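Local coordinates for protein Pre-mRNA splicing factor PRP8 (Cyanidioschyzon merolae, PDB 6NQI) that forms the RNase H-like domain of Prp8, a spliceosomal protein that probably binds U5, U6 and U2 snRNAs and intronic pre-mRNA, at residues L174-W178 with W194-A198; W146-V150 with E201-R205. One frame throughout, in Å; residues are numbered along the deposited sequence.

Contact 1 (L174-W178 with W194-A198)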
loop_
_atom_site.group_PDB
_atom_site.type_symbol
_atom_site.label_atom_id
_atom_site.label_comp_id
_atom_site.label_asym_id
_atom_site.label_seq_id
_atom_site.Cartn_x
_atom_site.Cartn_y
_atom_site.Cartn_z
ATOM N N LEU A 174 -6.493 -13.365 10.407
ATOM C CA LEU A 174 -6.110 -14.465 9.535
ATOM C C LEU A 174 -6.987 -15.679 9.784
ATOM O O LEU A 174 -7.291 -16.430 8.854
ATOM C CB LEU A 174 -4.644 -14.817 9.754
ATOM C CG LEU A 174 -3.676 -13.813 9.135
ATOM C CD1 LEU A 174 -2.243 -14.191 9.463
ATOM C CD2 LEU A 174 -3.912 -13.670 7.634
ATOM N N GLN A 175 -7.420 -15.870 11.032
ATOM C CA GLN A 175 -8.237 -17.024 11.383
ATOM C C GLN A 175 -9.691 -16.842 10.974
ATOM O O GLN A 175 -10.394 -17.833 10.737
ATOM C CB GLN A 175 -8.144 -17.257 12.891
ATOM C CG GLN A 175 -7.012 -18.169 13.316
ATOM C CD GLN A 175 -6.997 -18.403 14.816
ATOM O OE1 GLN A 175 -8.017 -18.230 15.490
ATOM N NE2 GLN A 175 -5.840 -18.798 15.347
ATOM N N LEU A 176 -10.152 -15.587 10.897
ATOM C CA LEU A 176 -11.525 -15.297 10.491
ATOM C C LEU A 176 -11.703 -15.310 8.971
ATOM O O LEU A 176 -12.728 -15.786 8.469
ATOM C CB LEU A 176 -11.934 -13.949 11.069
ATOM C CG LEU A 176 -12.385 -14.111 12.522
ATOM C CD1 LEU A 176 -12.817 -12.761 13.066
ATOM C CD2 LEU A 176 -13.469 -15.192 12.685
ATOM N N VAL A 177 -10.705 -14.829 8.225
ATOM C CA VAL A 177 -10.723 -14.880 6.770
ATOM C C VAL A 177 -9.999 -16.158 6.360
ATOM O O VAL A 177 -9.244 -16.737 7.145
ATOM C CB VAL A 177 -10.066 -13.622 6.152
ATOM C CG1 VAL A 177 -10.641 -13.324 4.793
ATOM C CG2 VAL A 177 -10.234 -12.407 7.064
ATOM N N TRP A 178 -10.228 -16.618 5.127
ATOM C CA TRP A 178 -9.651 -17.908 4.646
ATOM C C TRP A 178 -10.046 -19.127 5.513
ATOM O O TRP A 178 -9.337 -19.524 6.435
ATOM C CB TRP A 178 -8.112 -17.827 4.543
ATOM C CG TRP A 178 -7.598 -16.804 3.554
ATOM C CD1 TRP A 178 -7.551 -16.928 2.187
ATOM C CD2 TRP A 178 -7.078 -15.499 3.851
ATOM N NE1 TRP A 178 -7.012 -15.790 1.624
ATOM C CE2 TRP A 178 -6.725 -14.895 2.623
ATOM C CE3 TRP A 178 -6.876 -14.781 5.036
ATOM C CZ2 TRP A 178 -6.197 -13.613 2.550
ATOM C CZ3 TRP A 178 -6.345 -13.511 4.957
ATOM C CH2 TRP A 178 -6.010 -12.942 3.726
ATOM N N TRP A 194 -5.944 -11.662 -6.345
ATOM C CA TRP A 194 -6.736 -11.042 -5.292
ATOM C C TRP A 194 -6.006 -11.176 -3.966
ATOM O O TRP A 194 -5.478 -12.235 -3.622
ATOM C CB TRP A 194 -8.127 -11.677 -5.168
ATOM C CG TRP A 194 -9.053 -11.498 -6.356
ATOM C CD1 TRP A 194 -8.740 -10.956 -7.571
ATOM C CD2 TRP A 194 -10.439 -11.890 -6.440
ATOM N NE1 TRP A 194 -9.840 -10.984 -8.402
ATOM C CE2 TRP A 194 -10.893 -11.552 -7.733
ATOM C CE3 TRP A 194 -11.335 -12.494 -5.549
ATOM C CZ2 TRP A 194 -12.203 -11.799 -8.157
ATOM C CZ3 TRP A 194 -12.636 -12.738 -5.973
ATOM C CH2 TRP A 194 -13.055 -12.391 -7.264
ATOM N N LEU A 195 -6.044 -10.105 -3.199
ATOM C CA LEU A 195 -5.440 -10.062 -1.886
ATOM C C LEU A 195 -6.265 -10.825 -0.856
ATOM O O LEU A 195 -5.727 -11.207 0.186
ATOM C CB LEU A 195 -5.272 -8.594 -1.500
ATOM C CG LEU A 195 -4.493 -8.131 -0.291
ATOM C CD1 LEU A 195 -3.018 -8.100 -0.661
ATOM C CD2 LEU A 195 -4.983 -6.758 0.112
ATOM N N TRP A 196 -7.569 -10.985 -1.097
ATOM C CA TRP A 196 -8.545 -11.652 -0.247
ATOM C C TRP A 196 -9.180 -12.877 -0.889
ATOM O O TRP A 196 -9.250 -12.980 -2.119
ATOM C CB TRP A 196 -9.651 -10.655 0.100
ATOM C CG TRP A 196 -9.069 -9.398 0.547
ATOM C CD1 TRP A 196 -9.003 -8.229 -0.154
ATOM C CD2 TRP A 196 -8.423 -9.160 1.796
ATOM N NE1 TRP A 196 -8.377 -7.267 0.597
ATOM C CE2 TRP A 196 -8.006 -7.813 1.799
ATOM C CE3 TRP A 196 -8.176 -9.945 2.922
ATOM C CZ2 TRP A 196 -7.344 -7.239 2.883
ATOM C CZ3 TRP A 196 -7.526 -9.374 3.997
ATOM C CH2 TRP A 196 -7.118 -8.036 3.972
ATOM N N PRO A 197 -9.700 -13.804 -0.081
ATOM C CA PRO A 197 -10.396 -14.969 -0.632
ATOM C C PRO A 197 -11.734 -14.590 -1.249
ATOM O O PRO A 197 -12.340 -13.572 -0.910
ATOM C CB PRO A 197 -10.595 -15.864 0.593
ATOM C CG PRO A 197 -10.681 -14.908 1.721
ATOM C CD PRO A 197 -9.687 -13.836 1.392
ATOM N N ALA A 198 -12.197 -15.448 -2.160
ATOM C CA ALA A 198 -13.437 -15.224 -2.911
ATOM C C ALA A 198 -14.654 -15.630 -2.079
ATOM O O ALA A 198 -15.070 -16.790 -2.084
ATOM C CB ALA A 198 -13.396 -15.992 -4.228
#
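In the helical region that accompanies the RNase H-like sheet of this Prp8 domain, the end of helix 170-176 meets the irregular loop leading to helix 201-210. Leu174 still belongs to the helix and leans on Pro123 of helix 123-130, while Leu176 reaches Leu207 and Glu210 of helix 201-210; neither touches 194-198. The contact begins where the helix stops. Val177 is the first residue to leave helical geometry, its psi swinging to 161°, and the backbone turns so that its side chain points toward the loop. There Val177 CG1 lies 3.5 Å from Pro197 CG, a purely apolar touch on a buried residue.

Trp178 comes next, the last modelled residue before the gap at 179-191, and it contributes the largest share of this segment's buried area. Its CA is 6.1 Å from the CA of Pro197, the nearest CA pair of the two segments. The CA-to-CB bond runs sideways, yet the end of the indole reaches the loop and meets three consecutive residues. The loop residue Pro197 sits over one face: its CD is 3.6 Å from the centroid of the Trp178 five-membered ring, 25° off the normal, a CH-pi interaction. Farther along the indole, Trp178 CH2 is 3.8 Å from Trp196 CE3, but the six-membered rings are slid apart, with centroids 5.8 Å apart and planes at 27°, so they barely overlap. No hydrogen bond joins the segments; near the plane of the Trp178 ring, at its edge, CZ2 lies 3.4 Å from Leu195 O.

Contact 2 (W146-V150 with E201-R205)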
loop_
_atom_site.group_PDB
_atom_site.type_symbol
_atom_site.label_atom_id
_atom_site.label_comp_id
_atom_site.label_asym_id
_atom_site.label_seq_id
_atom_site.Cartn_x
_atom_site.Cartn_y
_atom_site.Cartn_z
ATOM N N TRP A 146 -15.280 -6.734 -4.751
ATOM C CA TRP A 146 -16.283 -6.032 -3.957
ATOM C C TRP A 146 -17.086 -5.048 -4.808
ATOM O O TRP A 146 -18.312 -4.949 -4.664
ATOM C CB TRP A 146 -15.629 -5.320 -2.772
ATOM C CG TRP A 146 -14.844 -6.230 -1.883
ATOM C CD1 TRP A 146 -14.887 -7.600 -1.850
ATOM C CD2 TRP A 146 -13.933 -5.832 -0.854
ATOM N NE1 TRP A 146 -14.034 -8.076 -0.883
ATOM C CE2 TRP A 146 -13.432 -7.014 -0.258
ATOM C CE3 TRP A 146 -13.481 -4.589 -0.387
ATOM C CZ2 TRP A 146 -12.504 -6.993 0.782
ATOM C CZ3 TRP A 146 -12.553 -4.565 0.645
ATOM C CH2 TRP A 146 -12.074 -5.765 1.219
ATOM N N LEU A 147 -16.426 -4.356 -5.747
ATOM C CA LEU A 147 -17.133 -3.398 -6.591
ATOM C C LEU A 147 -18.239 -4.058 -7.414
ATOM O O LEU A 147 -19.022 -3.345 -8.059
ATOM C CB LEU A 147 -16.141 -2.670 -7.505
ATOM C CG LEU A 147 -15.105 -1.818 -6.771
ATOM C CD1 LEU A 147 -14.434 -0.828 -7.716
ATOM C CD2 LEU A 147 -15.658 -1.120 -5.534
ATOM N N GLU A 148 -18.339 -5.389 -7.383
ATOM C CA GLU A 148 -19.478 -6.068 -7.986
ATOM C C GLU A 148 -20.754 -5.894 -7.175
ATOM O O GLU A 148 -21.852 -5.871 -7.742
ATOM C CB GLU A 148 -19.190 -7.562 -8.084
ATOM C CG GLU A 148 -18.167 -7.935 -9.098
ATOM C CD GLU A 148 -18.751 -7.908 -10.483
ATOM O OE1 GLU A 148 -19.341 -8.942 -10.903
ATOM O OE2 GLU A 148 -18.644 -6.833 -11.124
ATOM N N HIS A 149 -20.625 -5.771 -5.859
ATOM C CA HIS A 149 -21.754 -5.871 -4.948
ATOM C C HIS A 149 -21.910 -4.705 -3.996
ATOM O O HIS A 149 -22.986 -4.576 -3.395
ATOM C CB HIS A 149 -21.674 -7.158 -4.121
ATOM C CG HIS A 149 -21.599 -8.411 -4.937
ATOM N ND1 HIS A 149 -20.424 -8.878 -5.483
ATOM C CD2 HIS A 149 -22.563 -9.293 -5.298
ATOM C CE1 HIS A 149 -20.668 -9.990 -6.152
ATOM N NE2 HIS A 149 -21.958 -10.264 -6.057
ATOM N N VAL A 150 -20.877 -3.897 -3.784
ATOM C CA VAL A 150 -20.982 -2.766 -2.869
ATOM C C VAL A 150 -20.568 -1.521 -3.635
ATOM O O VAL A 150 -19.909 -1.611 -4.682
ATOM C CB VAL A 150 -20.090 -2.943 -1.616
ATOM C CG1 VAL A 150 -20.394 -4.251 -0.893
ATOM C CG2 VAL A 150 -18.603 -2.806 -1.981
ATOM N N GLU A 201 -21.204 -11.954 -0.293
ATOM C CA GLU A 201 -21.330 -10.706 0.453
ATOM C C GLU A 201 -21.860 -10.920 1.860
ATOM O O GLU A 201 -21.554 -10.124 2.750
ATOM C CB GLU A 201 -22.247 -9.723 -0.275
ATOM C CG GLU A 201 -21.576 -8.862 -1.325
ATOM C CD GLU A 201 -20.507 -7.917 -0.769
ATOM O OE1 GLU A 201 -20.739 -7.314 0.303
ATOM O OE2 GLU A 201 -19.455 -7.738 -1.431
ATOM N N THR A 202 -22.666 -11.959 2.084
ATOM C CA THR A 202 -23.198 -12.197 3.424
ATOM C C THR A 202 -22.075 -12.504 4.412
ATOM O O THR A 202 -22.051 -11.978 5.533
ATOM C CB THR A 202 -24.237 -13.322 3.397
ATOM O OG1 THR A 202 -23.718 -14.448 2.679
ATOM C CG2 THR A 202 -25.509 -12.846 2.719
ATOM N N ASP A 203 -21.160 -13.394 4.028
ATOM C CA ASP A 203 -20.006 -13.676 4.876
ATOM C C ASP A 203 -19.122 -12.446 5.060
ATOM O O ASP A 203 -18.563 -12.248 6.143
ATOM C CB ASP A 203 -19.217 -14.850 4.296
ATOM C CG ASP A 203 -19.914 -16.188 4.527
ATOM O OD1 ASP A 203 -20.599 -16.349 5.569
ATOM O OD2 ASP A 203 -19.801 -17.065 3.648
ATOM N N TRP A 204 -19.000 -11.601 4.027
ATOM C CA TRP A 204 -18.284 -10.333 4.171
ATOM C C TRP A 204 -18.960 -9.438 5.208
ATOM O O TRP A 204 -18.284 -8.785 6.008
ATOM C CB TRP A 204 -18.174 -9.629 2.814
ATOM C CG TRP A 204 -16.949 -10.048 2.004
ATOM C CD1 TRP A 204 -16.928 -10.541 0.719
ATOM C CD2 TRP A 204 -15.582 -10.010 2.432
ATOM N NE1 TRP A 204 -15.631 -10.813 0.331
ATOM C CE2 TRP A 204 -14.792 -10.497 1.366
ATOM C CE3 TRP A 204 -14.950 -9.616 3.616
ATOM C CZ2 TRP A 204 -13.417 -10.599 1.455
ATOM C CZ3 TRP A 204 -13.588 -9.717 3.699
ATOM C CH2 TRP A 204 -12.833 -10.202 2.626
ATOM N N ARG A 205 -20.294 -9.398 5.208
ATOM C CA ARG A 205 -21.035 -8.603 6.188
ATOM C C ARG A 205 -20.811 -9.125 7.605
ATOM O O ARG A 205 -20.510 -8.356 8.530
ATOM C CB ARG A 205 -22.524 -8.651 5.841
ATOM C CG ARG A 205 -22.951 -7.966 4.547
ATOM C CD ARG A 205 -24.345 -8.469 4.162
ATOM N NE ARG A 205 -25.408 -8.077 5.084
ATOM C CZ ARG A 205 -26.606 -8.652 5.115
ATOM N NH1 ARG A 205 -26.888 -9.648 4.285
ATOM N NH2 ARG A 205 -27.517 -8.250 5.987
#
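An edge-to-face tryptophan pair and a glutamate from the first turn of helix 201-210 fasten that helix to the turn preceding helix 152-168, in the helical region of the RNase H-like domain. Glu201 has the most area buried here. Its CA-to-CB bond points toward the turn, and its aliphatic part packs against the His149 side chain, with Glu201 CG 3.3 Å from His149 CB. The carboxylate then lies beside Val150, whose CG1 is 3.3 Å from Glu201 OE1. It makes no hydrogen bond to 146-150; instead OE1 forms a salt bridge with Arg158 of helix 152-168, so the charge is balanced by the helix that follows the turn.

The turn is held tight by Trp146 O, which accepts hydrogen bonds from His149 N at 2.7 Å and from Val150 N at 2.9 Å. In this turn the CA-to-CB bonds of His149 and Val150 point toward 201-205. At its start the CA-to-CB bond of Trp146 runs sideways, but the indole reaches Trp204, three residues, nearly one turn, beyond Glu201. Arg158 also makes a cation-pi contact with Trp146, tying the charged and aromatic parts of the interface together.

Trp146 directs its edge at the face of Trp204: the five-membered rings have centroids 4.6 Å apart and planes at 74°, while the apolar approach of Trp146 CZ2 to Trp204 CH2 is 3.7 Å. Both indole nitrogens are donors and cannot bond to each other, although Trp146 NE1 lies only 3.4 Å from Trp204 NE1.

Overall arrangement
The two contacts form neighbouring parts of one aromatic cluster, their centres about 13 Å apart. Trp196 joins them: its CD1 lies 3.8 Å from Trp146 CZ2, with the two rings inclined at about 25°, and its CB lies 4.0 Å from Trp204 CZ2. Pro197 O adds a packing approach of 3.9 Å to Trp204 CZ2. Along the chain, contact 1 is nested inside the loop closed by contact 2, so 194-198 comes just ahead of helix 201-210. Both lie on the same side of the domain, their centres about 17 and 21 Å from the chain centre, and Leu195 and Trp196 of contact 1, like Trp146, Val150 and Trp204 of contact 2, touch helix 152-168.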